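Local coordinates for glycoside Hydrolase (Bacteroides uniformis, PDB 5TA0), which probably hydrolyses glycosidic bonds of agarose chains in an agarose-degrading pathway of a gut bacterium, and is held here, as an engineered variant, in complex with neoagarooctaose, at residues D61-I66 with G403-S408; V475-L480 with T505-V510; E527-A532 with T636-N641; V546-N551 with N618-L623. One frame throughout, in Å; residues are numbered along the deposited sequence. Where two conformers were deposited one is given.

Interaction 1 (D61-I66 with G403-S408); sequences DSANKI and GEYVYS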
loop_
_atom_site.group_PDB
_atom_site.type_symbol
_atom_site.label_atom_id
_atom_site.label_comp_id
_atom_site.label_asym_id
_atom_site.label_seq_id
_atom_site.Cartn_x
_atom_site.Cartn_y
_atom_site.Cartn_z
ATOM N N ASP A 61 7.136 4.862 -26.351
ATOM C CA ASP A 61 7.087 5.046 -27.805
ATOM C C ASP A 61 8.426 5.065 -28.499
ATOM O O ASP A 61 8.487 5.392 -29.694
ATOM C CB ASP A 61 6.339 6.344 -28.071
ATOM C CG ASP A 61 4.908 6.266 -27.556
ATOM O OD1 ASP A 61 4.208 5.325 -27.938
ATOM O OD2 ASP A 61 4.551 7.105 -26.731
ATOM N N SER A 62 9.495 4.707 -27.811
ATOM C CA SER A 62 10.807 4.605 -28.452
ATOM C C SER A 62 11.716 3.634 -27.721
ATOM O O SER A 62 11.571 3.428 -26.502
ATOM C CB SER A 62 11.474 5.969 -28.552
ATOM O OG SER A 62 11.767 6.512 -27.286
ATOM N N ALA A 63 12.626 3.029 -28.490
ATOM C CA ALA A 63 13.731 2.218 -27.995
ATOM C C ALA A 63 13.308 0.922 -27.327
ATOM O O ALA A 63 14.114 0.346 -26.596
ATOM C CB ALA A 63 14.615 3.031 -27.068
ATOM N N ASN A 64 12.103 0.435 -27.605
ATOM C CA ASN A 64 11.589 -0.798 -27.021
ATOM C C ASN A 64 11.535 -1.941 -28.034
ATOM O O ASN A 64 11.171 -1.729 -29.197
ATOM C CB ASN A 64 10.189 -0.564 -26.444
ATOM C CG ASN A 64 10.151 0.603 -25.472
ATOM O OD1 ASN A 64 11.053 0.783 -24.672
ATOM N ND2 ASN A 64 9.102 1.419 -25.545
ATOM N N LYS A 65 11.884 -3.149 -27.598
ATOM C CA LYS A 65 11.786 -4.332 -28.475
ATOM C C LYS A 65 10.357 -4.533 -28.979
ATOM O O LYS A 65 10.149 -4.823 -30.160
ATOM C CB LYS A 65 12.247 -5.576 -27.741
ATOM C CG LYS A 65 12.372 -6.809 -28.628
ATOM C CD LYS A 65 13.454 -7.776 -28.143
ATOM C CE LYS A 65 14.862 -7.172 -28.134
ATOM N NZ LYS A 65 15.186 -6.290 -29.301
ATOM N N ILE A 66 9.380 -4.383 -28.081
ATOM C CA ILE A 66 7.958 -4.500 -28.420
ATOM C C ILE A 66 7.464 -3.175 -29.022
ATOM O O ILE A 66 7.569 -2.104 -28.410
ATOM C CB ILE A 66 7.118 -4.920 -27.183
ATOM C CG1 ILE A 66 7.571 -6.294 -26.665
ATOM C CG2 ILE A 66 5.638 -4.958 -27.539
ATOM C CD1 ILE A 66 6.882 -6.729 -25.397
ATOM N N GLY A 403 21.409 -1.170 -26.006
ATOM C CA GLY A 403 20.469 -2.091 -26.603
ATOM C C GLY A 403 19.042 -1.625 -26.347
ATOM O O GLY A 403 18.810 -0.691 -25.571
ATOM N N GLU A 404 18.100 -2.272 -27.010
ATOM C CA GLU A 404 16.694 -1.927 -26.858
ATOM C C GLU A 404 16.167 -2.411 -25.524
ATOM O O GLU A 404 16.681 -3.350 -24.930
ATOM C CB GLU A 404 15.867 -2.561 -27.969
ATOM C CG GLU A 404 16.253 -2.090 -29.360
ATOM C CD GLU A 404 15.129 -2.265 -30.356
ATOM O OE1 GLU A 404 14.721 -3.436 -30.581
ATOM O OE2 GLU A 404 14.659 -1.228 -30.881
ATOM N N TYR A 405 15.082 -1.784 -25.082
ATOM C CA TYR A 405 14.464 -2.165 -23.824
ATOM C C TYR A 405 13.608 -3.424 -23.942
ATOM O O TYR A 405 12.852 -3.601 -24.904
ATOM C CB TYR A 405 13.593 -1.014 -23.310
ATOM C CG TYR A 405 14.351 0.100 -22.654
ATOM C CD1 TYR A 405 14.769 1.217 -23.356
ATOM C CD2 TYR A 405 14.631 0.046 -21.298
ATOM C CE1 TYR A 405 15.437 2.254 -22.726
ATOM C CE2 TYR A 405 15.292 1.072 -20.658
ATOM C CZ TYR A 405 15.682 2.186 -21.364
ATOM O OH TYR A 405 16.320 3.202 -20.735
ATOM N N VAL A 406 13.709 -4.260 -22.925
ATOM C CA VAL A 406 12.919 -5.466 -22.752
ATOM C C VAL A 406 12.376 -5.457 -21.307
ATOM O O VAL A 406 12.834 -4.687 -20.475
ATOM C CB VAL A 406 13.768 -6.728 -22.969
ATOM C CG1 VAL A 406 14.288 -6.761 -24.402
ATOM C CG2 VAL A 406 14.933 -6.843 -21.975
ATOM N N TYR A 407 11.434 -6.333 -20.994
ATOM C CA TYR A 407 10.915 -6.376 -19.616
ATOM C C TYR A 407 12.007 -6.754 -18.638
ATOM O O TYR A 407 12.833 -7.640 -18.907
ATOM C CB TYR A 407 9.775 -7.366 -19.470
ATOM C CG TYR A 407 8.470 -6.929 -20.099
ATOM C CD1 TYR A 407 7.879 -5.711 -19.759
ATOM C CD2 TYR A 407 7.798 -7.755 -20.985
ATOM C CE1 TYR A 407 6.674 -5.321 -20.314
ATOM C CE2 TYR A 407 6.590 -7.366 -21.557
ATOM C CZ TYR A 407 6.025 -6.148 -21.214
ATOM O OH TYR A 407 4.819 -5.733 -21.761
ATOM N N SER A 408 12.027 -6.070 -17.496
ATOM C CA SER A 408 12.754 -6.522 -16.327
ATOM C C SER A 408 12.029 -7.721 -15.728
ATOM O O SER A 408 10.981 -8.143 -16.242
ATOM C CB SER A 408 12.857 -5.415 -15.299
ATOM O OG SER A 408 11.589 -5.242 -14.642
HETATM O O HOH W 1 10.002 -3.889 -25.196
#

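Interaction 2 (V475-L480 with T505-V510); sequences VRHLYL and TEATCV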
loop_
_atom_site.group_PDB
_atom_site.type_symbol
_atom_site.label_atom_id
_atom_site.label_comp_id
_atom_site.label_asym_id
_atom_site.label_seq_id
_atom_site.Cartn_x
_atom_site.Cartn_y
_atom_site.Cartn_z
ATOM N N VAL A 475 -1.363 -23.936 -12.195
ATOM C CA VAL A 475 -0.554 -23.482 -11.072
ATOM C C VAL A 475 0.440 -22.464 -11.572
ATOM O O VAL A 475 1.152 -22.703 -12.549
ATOM C CB VAL A 475 0.237 -24.654 -10.443
ATOM C CG1 VAL A 475 1.164 -24.186 -9.321
ATOM C CG2 VAL A 475 -0.728 -25.743 -9.971
ATOM N N ARG A 476 0.506 -21.328 -10.888
ATOM C CA ARG A 476 1.527 -20.300 -11.130
ATOM C C ARG A 476 2.298 -20.097 -9.828
ATOM O O ARG A 476 1.695 -19.876 -8.784
ATOM C CB ARG A 476 0.874 -18.990 -11.531
ATOM C CG ARG A 476 -0.131 -19.077 -12.668
ATOM C CD ARG A 476 -0.818 -17.747 -12.842
ATOM N NE ARG A 476 -1.850 -17.791 -13.866
ATOM C CZ ARG A 476 -2.664 -16.772 -14.119
ATOM N NH1 ARG A 476 -2.573 -15.655 -13.412
ATOM N NH2 ARG A 476 -3.576 -16.873 -15.068
ATOM N N HIS A 477 3.629 -20.243 -9.871
ATOM C CA HIS A 477 4.456 -20.228 -8.667
ATOM C C HIS A 477 5.659 -19.321 -8.931
ATOM O O HIS A 477 6.463 -19.587 -9.850
ATOM C CB HIS A 477 4.912 -21.660 -8.355
ATOM C CG HIS A 477 5.628 -21.840 -7.055
ATOM N ND1 HIS A 477 6.446 -22.930 -6.828
ATOM C CD2 HIS A 477 5.661 -21.111 -5.919
ATOM C CE1 HIS A 477 6.928 -22.873 -5.605
ATOM N NE2 HIS A 477 6.468 -21.779 -5.025
ATOM N N LEU A 478 5.754 -18.241 -8.145
ATOM C CA LEU A 478 6.812 -17.245 -8.259
ATOM C C LEU A 478 7.757 -17.377 -7.081
ATOM O O LEU A 478 7.362 -17.166 -5.939
ATOM C CB LEU A 478 6.229 -15.839 -8.325
ATOM C CG LEU A 478 7.265 -14.728 -8.513
ATOM C CD1 LEU A 478 7.974 -14.821 -9.848
ATOM C CD2 LEU A 478 6.563 -13.386 -8.383
ATOM N N TYR A 479 9.017 -17.750 -7.367
ATOM C CA TYR A 479 9.999 -18.036 -6.318
ATOM C C TYR A 479 11.415 -17.732 -6.816
ATOM O O TYR A 479 11.627 -17.482 -8.003
ATOM C CB TYR A 479 9.891 -19.528 -5.886
ATOM C CG TYR A 479 10.187 -20.532 -6.972
ATOM C CD1 TYR A 479 9.191 -20.951 -7.859
ATOM C CD2 TYR A 479 11.480 -21.044 -7.137
ATOM C CE1 TYR A 479 9.461 -21.871 -8.875
ATOM C CE2 TYR A 479 11.758 -21.961 -8.139
ATOM C CZ TYR A 479 10.750 -22.376 -9.004
ATOM O OH TYR A 479 11.024 -23.283 -10.017
ATOM N N LEU A 480 12.365 -17.834 -5.888
ATOM C CA LEU A 480 13.772 -17.610 -6.167
ATOM C C LEU A 480 14.508 -18.934 -6.421
ATOM O O LEU A 480 14.453 -19.844 -5.585
ATOM C CB LEU A 480 14.436 -16.874 -5.012
ATOM C CG LEU A 480 15.953 -16.615 -5.092
ATOM C CD1 LEU A 480 16.280 -15.647 -6.215
ATOM C CD2 LEU A 480 16.425 -16.094 -3.749
ATOM N N THR A 505 10.290 -20.482 -0.315
ATOM C CA THR A 505 10.664 -19.427 0.619
ATOM C C THR A 505 10.165 -18.062 0.119
ATOM O O THR A 505 10.465 -17.657 -0.998
ATOM C CB THR A 505 12.185 -19.379 0.727
ATOM O OG1 THR A 505 12.628 -20.650 1.215
ATOM C CG2 THR A 505 12.655 -18.278 1.616
ATOM N N GLU A 506 9.372 -17.389 0.946
ATOM C CA GLU A 506 8.838 -16.047 0.589
ATOM C C GLU A 506 8.126 -16.017 -0.772
ATOM O O GLU A 506 8.059 -14.970 -1.423
ATOM C CB GLU A 506 9.939 -14.977 0.681
ATOM C CG GLU A 506 10.454 -14.739 2.076
ATOM C CD GLU A 506 11.555 -13.707 2.093
ATOM O OE1 GLU A 506 12.696 -14.050 1.675
ATOM O OE2 GLU A 506 11.293 -12.540 2.462
ATOM N N ALA A 507 7.564 -17.145 -1.213
ATOM C CA ALA A 507 7.028 -17.274 -2.534
ATOM C C ALA A 507 5.514 -17.014 -2.556
ATOM O O ALA A 507 4.858 -16.929 -1.504
ATOM C CB ALA A 507 7.342 -18.665 -3.107
ATOM N N THR A 508 4.989 -16.894 -3.766
ATOM C CA THR A 508 3.540 -16.774 -3.972
ATOM C C THR A 508 3.119 -17.779 -5.009
ATOM O O THR A 508 3.845 -17.989 -6.013
ATOM C CB THR A 508 3.181 -15.348 -4.454
ATOM O OG1 THR A 508 3.733 -14.387 -3.562
ATOM C CG2 THR A 508 1.678 -15.123 -4.517
ATOM N N CYS A 509 1.947 -18.393 -4.827
ATOM C CA CYS A 509 1.308 -19.100 -5.909
ATOM C C CYS A 509 -0.093 -18.547 -6.167
ATOM O O CYS A 509 -0.766 -18.075 -5.242
ATOM C CB CYS A 509 1.233 -20.611 -5.679
ATOM S SG CYS A 509 0.337 -21.150 -4.202
ATOM N N VAL A 510 -0.482 -18.590 -7.434
ATOM C CA VAL A 510 -1.859 -18.309 -7.862
ATOM C C VAL A 510 -2.324 -19.587 -8.561
ATOM O O VAL A 510 -1.752 -19.969 -9.607
ATOM C CB VAL A 510 -1.970 -17.085 -8.795
ATOM C CG1 VAL A 510 -3.381 -16.955 -9.378
ATOM C CG2 VAL A 510 -1.571 -15.812 -8.054
HETATM O O HOH W 2 11.922 -18.580 -3.152
#

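Interaction 3 (E527-A532 with T636-N641); sequences EVKYYA and TMQIFN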
loop_
_atom_site.group_PDB
_atom_site.type_symbol
_atom_site.label_atom_id
_atom_site.label_comp_id
_atom_site.label_asym_id
_atom_site.label_seq_id
_atom_site.Cartn_x
_atom_site.Cartn_y
_atom_site.Cartn_z
ATOM N N GLU A 527 -17.341 -9.852 7.340
ATOM C CA GLU A 527 -16.307 -9.385 8.265
ATOM C C GLU A 527 -16.597 -7.982 8.693
ATOM O O GLU A 527 -16.880 -7.119 7.853
ATOM C CB GLU A 527 -14.944 -9.450 7.594
ATOM C CG GLU A 527 -13.808 -8.898 8.447
ATOM C CD GLU A 527 -12.478 -8.874 7.735
ATOM O OE1 GLU A 527 -12.344 -9.459 6.637
ATOM O OE2 GLU A 527 -11.551 -8.214 8.284
ATOM N N VAL A 528 -16.539 -7.747 10.011
ATOM C CA VAL A 528 -16.636 -6.398 10.565
ATOM C C VAL A 528 -15.478 -6.209 11.532
ATOM O O VAL A 528 -15.178 -7.100 12.344
ATOM C CB VAL A 528 -18.007 -6.134 11.253
ATOM C CG1 VAL A 528 -18.124 -4.701 11.685
ATOM C CG2 VAL A 528 -19.163 -6.416 10.292
ATOM N N LYS A 529 -14.831 -5.055 11.459
ATOM C CA LYS A 529 -13.713 -4.703 12.339
ATOM C C LYS A 529 -14.157 -3.648 13.337
ATOM O O LYS A 529 -14.749 -2.620 12.951
ATOM C CB LYS A 529 -12.544 -4.209 11.509
ATOM C CG LYS A 529 -11.284 -3.997 12.297
ATOM C CD LYS A 529 -10.137 -3.726 11.354
ATOM C CE LYS A 529 -8.829 -3.551 12.091
ATOM N NZ LYS A 529 -7.729 -3.453 11.098
ATOM N N TYR A 530 -13.869 -3.897 14.614
ATOM C CA TYR A 530 -14.293 -3.038 15.716
ATOM C C TYR A 530 -13.084 -2.481 16.446
ATOM O O TYR A 530 -12.069 -3.165 16.585
ATOM C CB TYR A 530 -15.197 -3.802 16.673
ATOM C CG TYR A 530 -16.518 -4.206 16.085
ATOM C CD1 TYR A 530 -17.612 -3.353 16.124
ATOM C CD2 TYR A 530 -16.686 -5.447 15.490
ATOM C CE1 TYR A 530 -18.832 -3.708 15.559
ATOM C CE2 TYR A 530 -17.919 -5.823 14.953
ATOM C CZ TYR A 530 -18.976 -4.948 14.975
ATOM O OH TYR A 530 -20.202 -5.321 14.454
ATOM N N TYR A 531 -13.216 -1.242 16.906
ATOM C CA TYR A 531 -12.130 -0.525 17.559
ATOM C C TYR A 531 -12.431 -0.354 19.039
ATOM O O TYR A 531 -13.584 -0.370 19.446
ATOM C CB TYR A 531 -11.933 0.829 16.865
ATOM C CG TYR A 531 -11.554 0.632 15.425
ATOM C CD1 TYR A 531 -10.229 0.464 15.055
ATOM C CD2 TYR A 531 -12.526 0.538 14.448
ATOM C CE1 TYR A 531 -9.874 0.201 13.729
ATOM C CE2 TYR A 531 -12.191 0.300 13.118
ATOM C CZ TYR A 531 -10.858 0.141 12.774
ATOM O OH TYR A 531 -10.508 -0.141 11.456
ATOM N N ALA A 532 -11.393 -0.206 19.831
ATOM C CA ALA A 532 -11.535 0.032 21.272
ATOM C C ALA A 532 -11.820 1.504 21.556
ATOM O O ALA A 532 -11.653 2.398 20.713
ATOM C CB ALA A 532 -10.279 -0.407 21.993
ATOM N N THR A 636 -7.860 -4.119 18.727
ATOM C CA THR A 636 -9.015 -4.118 17.813
ATOM C C THR A 636 -9.483 -5.546 17.628
ATOM O O THR A 636 -8.855 -6.482 18.091
ATOM C CB THR A 636 -8.677 -3.430 16.472
ATOM O OG1 THR A 636 -7.676 -4.180 15.762
ATOM C CG2 THR A 636 -8.176 -2.012 16.703
ATOM N N MET A 637 -10.600 -5.729 16.940
ATOM C CA MET A 637 -11.172 -7.085 16.797
ATOM C C MET A 637 -11.868 -7.231 15.461
ATOM O O MET A 637 -12.653 -6.387 15.070
ATOM C CB MET A 637 -12.133 -7.371 17.944
ATOM C CG MET A 637 -12.716 -8.778 17.937
ATOM S SD MET A 637 -13.452 -9.244 19.523
ATOM C CE MET A 637 -14.844 -8.119 19.542
ATOM N N GLN A 638 -11.595 -8.326 14.775
ATOM C CA GLN A 638 -12.367 -8.742 13.595
ATOM C C GLN A 638 -13.387 -9.796 13.984
ATOM O O GLN A 638 -13.064 -10.767 14.671
ATOM C CB GLN A 638 -11.456 -9.329 12.521
ATOM C CG GLN A 638 -10.559 -8.305 11.850
ATOM C CD GLN A 638 -9.388 -8.985 11.209
ATOM O OE1 GLN A 638 -8.460 -9.393 11.917
ATOM N NE2 GLN A 638 -9.415 -9.139 9.890
ATOM N N ILE A 639 -14.615 -9.574 13.552
ATOM C CA ILE A 639 -15.732 -10.515 13.716
ATOM C C ILE A 639 -16.103 -11.016 12.324
ATOM O O ILE A 639 -16.215 -10.215 11.396
ATOM C CB ILE A 639 -16.932 -9.778 14.369
ATOM C CG1 ILE A 639 -16.549 -9.289 15.773
ATOM C CG2 ILE A 639 -18.185 -10.642 14.429
ATOM C CD1 ILE A 639 -16.241 -10.370 16.776
ATOM N N PHE A 640 -16.301 -12.332 12.186
ATOM C CA PHE A 640 -16.677 -12.954 10.924
ATOM C C PHE A 640 -18.007 -13.654 11.144
ATOM O O PHE A 640 -18.042 -14.691 11.796
ATOM C CB PHE A 640 -15.619 -13.965 10.501
ATOM C CG PHE A 640 -14.249 -13.358 10.325
ATOM C CD1 PHE A 640 -13.873 -12.814 9.097
ATOM C CD2 PHE A 640 -13.353 -13.323 11.366
ATOM C CE1 PHE A 640 -12.621 -12.246 8.921
ATOM C CE2 PHE A 640 -12.085 -12.753 11.189
ATOM C CZ PHE A 640 -11.736 -12.210 9.966
ATOM N N ASN A 641 -19.093 -13.043 10.670
ATOM C CA ASN A 641 -20.444 -13.576 10.871
ATOM C C ASN A 641 -20.924 -14.361 9.659
ATOM O O ASN A 641 -20.794 -13.904 8.528
ATOM C CB ASN A 641 -21.401 -12.425 11.176
ATOM C CG ASN A 641 -21.203 -11.868 12.572
ATOM O OD1 ASN A 641 -20.489 -12.456 13.382
ATOM N ND2 ASN A 641 -21.854 -10.757 12.866
#

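Interaction 4 (V546-N551 with N618-L623); sequences VFNINN and NNTISL. With EDO (1,2-ethanediol), chain T.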
loop_
_atom_site.group_PDB
_atom_site.type_symbol
_atom_site.label_atom_id
_atom_site.label_comp_id
_atom_site.label_asym_id
_atom_site.label_seq_id
_atom_site.Cartn_x
_atom_site.Cartn_y
_atom_site.Cartn_z
ATOM N N VAL A 546 -6.877 -2.591 30.671
ATOM C CA VAL A 546 -8.244 -2.929 30.282
ATOM C C VAL A 546 -8.646 -2.106 29.076
ATOM O O VAL A 546 -8.502 -0.889 29.089
ATOM C CB VAL A 546 -9.241 -2.660 31.429
ATOM C CG1 VAL A 546 -10.662 -3.006 31.006
ATOM C CG2 VAL A 546 -8.826 -3.454 32.671
ATOM N N PHE A 547 -9.138 -2.788 28.044
ATOM C CA PHE A 547 -9.675 -2.168 26.830
ATOM C C PHE A 547 -11.117 -2.611 26.655
ATOM O O PHE A 547 -11.502 -3.715 27.079
ATOM C CB PHE A 547 -8.871 -2.590 25.602
ATOM C CG PHE A 547 -7.474 -2.061 25.597
ATOM C CD1 PHE A 547 -6.466 -2.724 26.288
ATOM C CD2 PHE A 547 -7.157 -0.881 24.937
ATOM C CE1 PHE A 547 -5.169 -2.229 26.311
ATOM C CE2 PHE A 547 -5.855 -0.392 24.956
ATOM C CZ PHE A 547 -4.870 -1.058 25.649
ATOM N N ASN A 548 -11.913 -1.755 26.040
ATOM C CA ASN A 548 -13.325 -2.014 25.803
ATOM C C ASN A 548 -13.653 -1.884 24.328
ATOM O O ASN A 548 -13.331 -0.864 23.724
ATOM C CB ASN A 548 -14.175 -1.022 26.590
ATOM C CG ASN A 548 -14.019 -1.186 28.082
ATOM O OD1 ASN A 548 -13.297 -0.428 28.726
ATOM N ND2 ASN A 548 -14.649 -2.198 28.622
ATOM N N ILE A 549 -14.316 -2.904 23.775
ATOM C CA ILE A 549 -14.752 -2.917 22.379
ATOM C C ILE A 549 -16.250 -3.159 22.413
ATOM O O ILE A 549 -16.697 -4.269 22.756
ATOM C CB ILE A 549 -14.012 -3.968 21.543
ATOM C CG1 ILE A 549 -12.499 -3.690 21.537
ATOM C CG2 ILE A 549 -14.558 -3.983 20.114
ATOM C CD1 ILE A 549 -11.672 -4.650 20.708
ATOM N N ASN A 550 -17.012 -2.139 22.030
ATOM C CA ASN A 550 -18.458 -2.101 22.233
ATOM C C ASN A 550 -19.279 -2.016 20.950
ATOM O O ASN A 550 -18.762 -1.718 19.873
ATOM C CB ASN A 550 -18.779 -0.901 23.143
ATOM C CG ASN A 550 -18.124 -0.999 24.507
ATOM O OD1 ASN A 550 -17.920 -2.089 25.048
ATOM N ND2 ASN A 550 -17.772 0.170 25.071
ATOM N N ASN A 551 -20.590 -2.267 21.069
ATOM C CA ASN A 551 -21.538 -2.319 19.957
ATOM C C ASN A 551 -21.173 -3.377 18.899
ATOM O O ASN A 551 -21.426 -3.191 17.717
ATOM C CB ASN A 551 -21.735 -0.927 19.305
ATOM C CG ASN A 551 -23.011 -0.209 19.745
ATOM O OD1 ASN A 551 -24.045 -0.812 20.125
ATOM N ND2 ASN A 551 -22.979 1.104 19.613
ATOM N N ASN A 618 -20.884 -5.732 24.232
ATOM C CA ASN A 618 -19.887 -4.896 24.897
ATOM C C ASN A 618 -18.875 -5.796 25.569
ATOM O O ASN A 618 -19.219 -6.662 26.402
ATOM C CB ASN A 618 -20.545 -3.956 25.919
ATOM C CG ASN A 618 -21.492 -2.949 25.284
ATOM O OD1 ASN A 618 -21.423 -2.647 24.097
ATOM N ND2 ASN A 618 -22.447 -2.453 26.093
ATOM N N ASN A 619 -17.614 -5.637 25.199
ATOM C CA ASN A 619 -16.562 -6.578 25.559
ATOM C C ASN A 619 -15.445 -5.909 26.315
ATOM O O ASN A 619 -15.009 -4.811 25.937
ATOM C CB ASN A 619 -15.980 -7.204 24.295
ATOM C CG ASN A 619 -17.027 -7.927 23.493
ATOM O OD1 ASN A 619 -17.354 -9.071 23.803
ATOM N ND2 ASN A 619 -17.584 -7.273 22.495
ATOM N N THR A 620 -14.937 -6.588 27.338
ATOM C CA THR A 620 -13.832 -6.091 28.147
ATOM C C THR A 620 -12.635 -7.018 27.899
ATOM O O THR A 620 -12.742 -8.227 28.140
ATOM C CB THR A 620 -14.251 -6.073 29.637
ATOM O OG1 THR A 620 -15.420 -5.252 29.795
ATOM C CG2 THR A 620 -13.126 -5.544 30.518
ATOM N N ILE A 621 -11.512 -6.461 27.416
ATOM C CA ILE A 621 -10.321 -7.207 27.051
ATOM C C ILE A 621 -9.211 -6.756 27.997
ATOM O O ILE A 621 -8.844 -5.577 27.986
ATOM C CB ILE A 621 -9.953 -6.950 25.573
ATOM C CG1 ILE A 621 -11.044 -7.557 24.665
ATOM C CG2 ILE A 621 -8.569 -7.517 25.267
ATOM C CD1 ILE A 621 -11.054 -7.069 23.223
ATOM N N SER A 622 -8.710 -7.681 28.823
ATOM C CA SER A 622 -7.726 -7.380 29.861
ATOM C C SER A 622 -6.404 -8.052 29.523
ATOM O O SER A 622 -6.378 -9.227 29.194
ATOM C CB SER A 622 -8.275 -7.878 31.207
ATOM O OG SER A 622 -7.274 -8.074 32.169
ATOM N N LEU A 623 -5.315 -7.296 29.630
ATOM C CA LEU A 623 -3.964 -7.799 29.399
ATOM C C LEU A 623 -3.103 -7.593 30.628
ATOM O O LEU A 623 -3.142 -6.540 31.234
ATOM C CB LEU A 623 -3.306 -7.075 28.230
ATOM C CG LEU A 623 -3.958 -7.253 26.866
ATOM C CD1 LEU A 623 -3.328 -6.280 25.889
ATOM C CD2 LEU A 623 -3.785 -8.668 26.371
HETATM C C1 EDO T . -24.724 -0.096 24.429
HETATM O O1 EDO T . -24.127 -0.200 25.694
HETATM C C2 EDO T . -23.818 0.464 23.367
HETATM O O2 EDO T . -22.715 -0.396 23.172
HETATM O O HOH W 3 -17.247 -2.948 27.581
#

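Interaction 1 (D61-I66 with G403-S408)
The ring of Y405 receives the backbone O of A63 at its edge, near the ring plane and 3.4 Å from Y405 CD1. The amide of N64 comes in obliquely, its plane 73° from that of the ring, with OD1 3.4 Å from Y405 CB; the same OD1 accepts a hydrogen bond from K374, and Y405 OH pairs with E376. The second flat group, the Y407 ring, is met obliquely by I66: I66 CD1 lies 3.9 Å from Y407 CE2, and Y407 OH hydrogen-bonds to D72 on helix 69-76. Tyrosine suits both places, an apolar ring with a polar end. The backbones join at N64 and Y405: Y405 N donates to A63 O at 2.8 Å, and K65 N to Y405 O at 2.9 Å, both nearly straight. Y405 O also takes a water proton, and that water accepts from I66 N. With CG anti to the backbone N (chi1 -172°), K65 runs alongside V406; bending at its last two torsions, it lays CE 3.8 Å from V406 CG1 and brings NZ into a salt bridge to E404 OE1 whose hydrogen bond is weak. This single beta bridge ties the loop between strand 50-51 and helix 69-76 of the alpha/beta barrel to a two-stranded antiparallel sheet.

Interaction 2 (V475-L480 with T505-V510)
R476, H477 and L478 pair with V510, C509 and T508 as antiparallel neighbours in the large sheet of the porphyranase beta-sandwich domain. This part is tight. R476 and V510 exchange two backbone bonds, and L478 N points almost straight at T508 O (2.9 Å, 174°). At the non-hydrogen-bonded pair the backbones draw closer, C509 CA lying 3.0 Å from R476 O in a CA-H...O contact, and the small C509 side chain fits on the H477 face beside F501 and L503. R476 stretches its aliphatic chain past V510 O to carry the buried guanidinium to partners beyond the pair: E474, D419 and the carbonyl O of K418. The H477 ring lies with T508 O at its edge and Y479 CD1 3.5 Å above the centre of one face, while NE2 accepts from E504 N, which fixes the rotation of the imidazole. A507 closes the tight part: its small, buried CB lies 3.2 Å from L478 O and 3.9 Å from Y479 CB. Y479 itself is more exposed, and its hydroxyl pairs with D491. The loose side begins at L480 and T505. There the strands part and water takes over, accepting from L480 N at 2.9 Å and donating to T505 O at 2.8 Å.

Interaction 3 (E527-A532 with T636-N641)
Q638 NE2 donates an almost linear bond (2.8 Å, 176°) to E527 OE2, which lies in the amide plane of Q638, but the N-H comes to it from above the carboxylate plane, 50° out. The stem of E527 lies alongside the F640 ring, CG 3.6 Å from F640 CE1, so one glutamate serves both an amide and an aromatic neighbour. Between V528 and I639 two backbone bonds of 2.8 Å fix the register, and Y530 and M637 also exchange two. On the face of V528 and M637, Y530 CE2 rests 3.8 Å from I639 CG1. Farther out, the extended E527 (chi1 176°) gives its other oxygen to H35, while R563 holds Q638 OE1; the buried polar pair is thus gripped at both ends. Cut back to an alanine, this position is likely to leave Q638 NE2 and H35 without their acceptor and a gap beside F640. Y530 OH accepts from K553 N, and K529 extends to D305 and E308 of helix 298-315. The pair forms inner strands of a five-stranded mixed sheet, consistent with one layer of a C-terminal beta-sandwich.

Interaction 4 (V546-N551 with N618-L623)
I549 CD1 and I621 CD1 meet at 3.5 Å in the apolar centre of an antiparallel strand pair, in the smaller sheet of what the packing suggests is a C-terminal beta-sandwich. Beside them the F547 ring has I621 O at its edge, and F547 CE1 is 4.5 Å from L623 CD1; branched and aromatic residues suit this face because it packs on strands 523-538 and 631-642. Backbone bonds exchanged by F547 and I621 (each 2.8 Å) lock the register. Farther along, I549 O is gripped twice by one residue: N619 N and N619 ND2 (3.1 Å) reach it from opposite faces of its plane. The amide can do so because its CG lies beside its own backbone N (chi1 -59°), and OD1 in turn accepts from K616 N and N581. A leucine in its place would probably cost I549 O its second donor and leave K616 N and N581 without this acceptor. On the other face, N548 ND2 donates to a water at 2.9 Å, which returns a weak bond to N619 O. At the polar end N618 OD1 accepts from N551 N (3.2 Å, 171°) and from O2 of an ethanediol, probably from the crystallisation liquor, while N618 ND2 donates to its O1 at 2.8 Å.

In the fold
Interaction 1 is a surface contact on the barrel, joining loop to short strand through one bridge, a water and a salt bridge; interaction 2, about 27 Å away centre to centre, is the buried one, set in the large sheet. Interactions 3 and 4 are partly buried and belong together: 546-551 with 618-623 is nested in the chain loop closed by 527-532 with 636-641. Their sheets pack face to face, with Y530 CB 3.5 Å from I549 CG2. Chemistry follows place. Salt bridges and backbone bonds satisfy buried polar groups in interaction 2, a glutamate-glutamine pair serves interaction 3, and asparagines, water and ethanediol line the outer end of interaction 4.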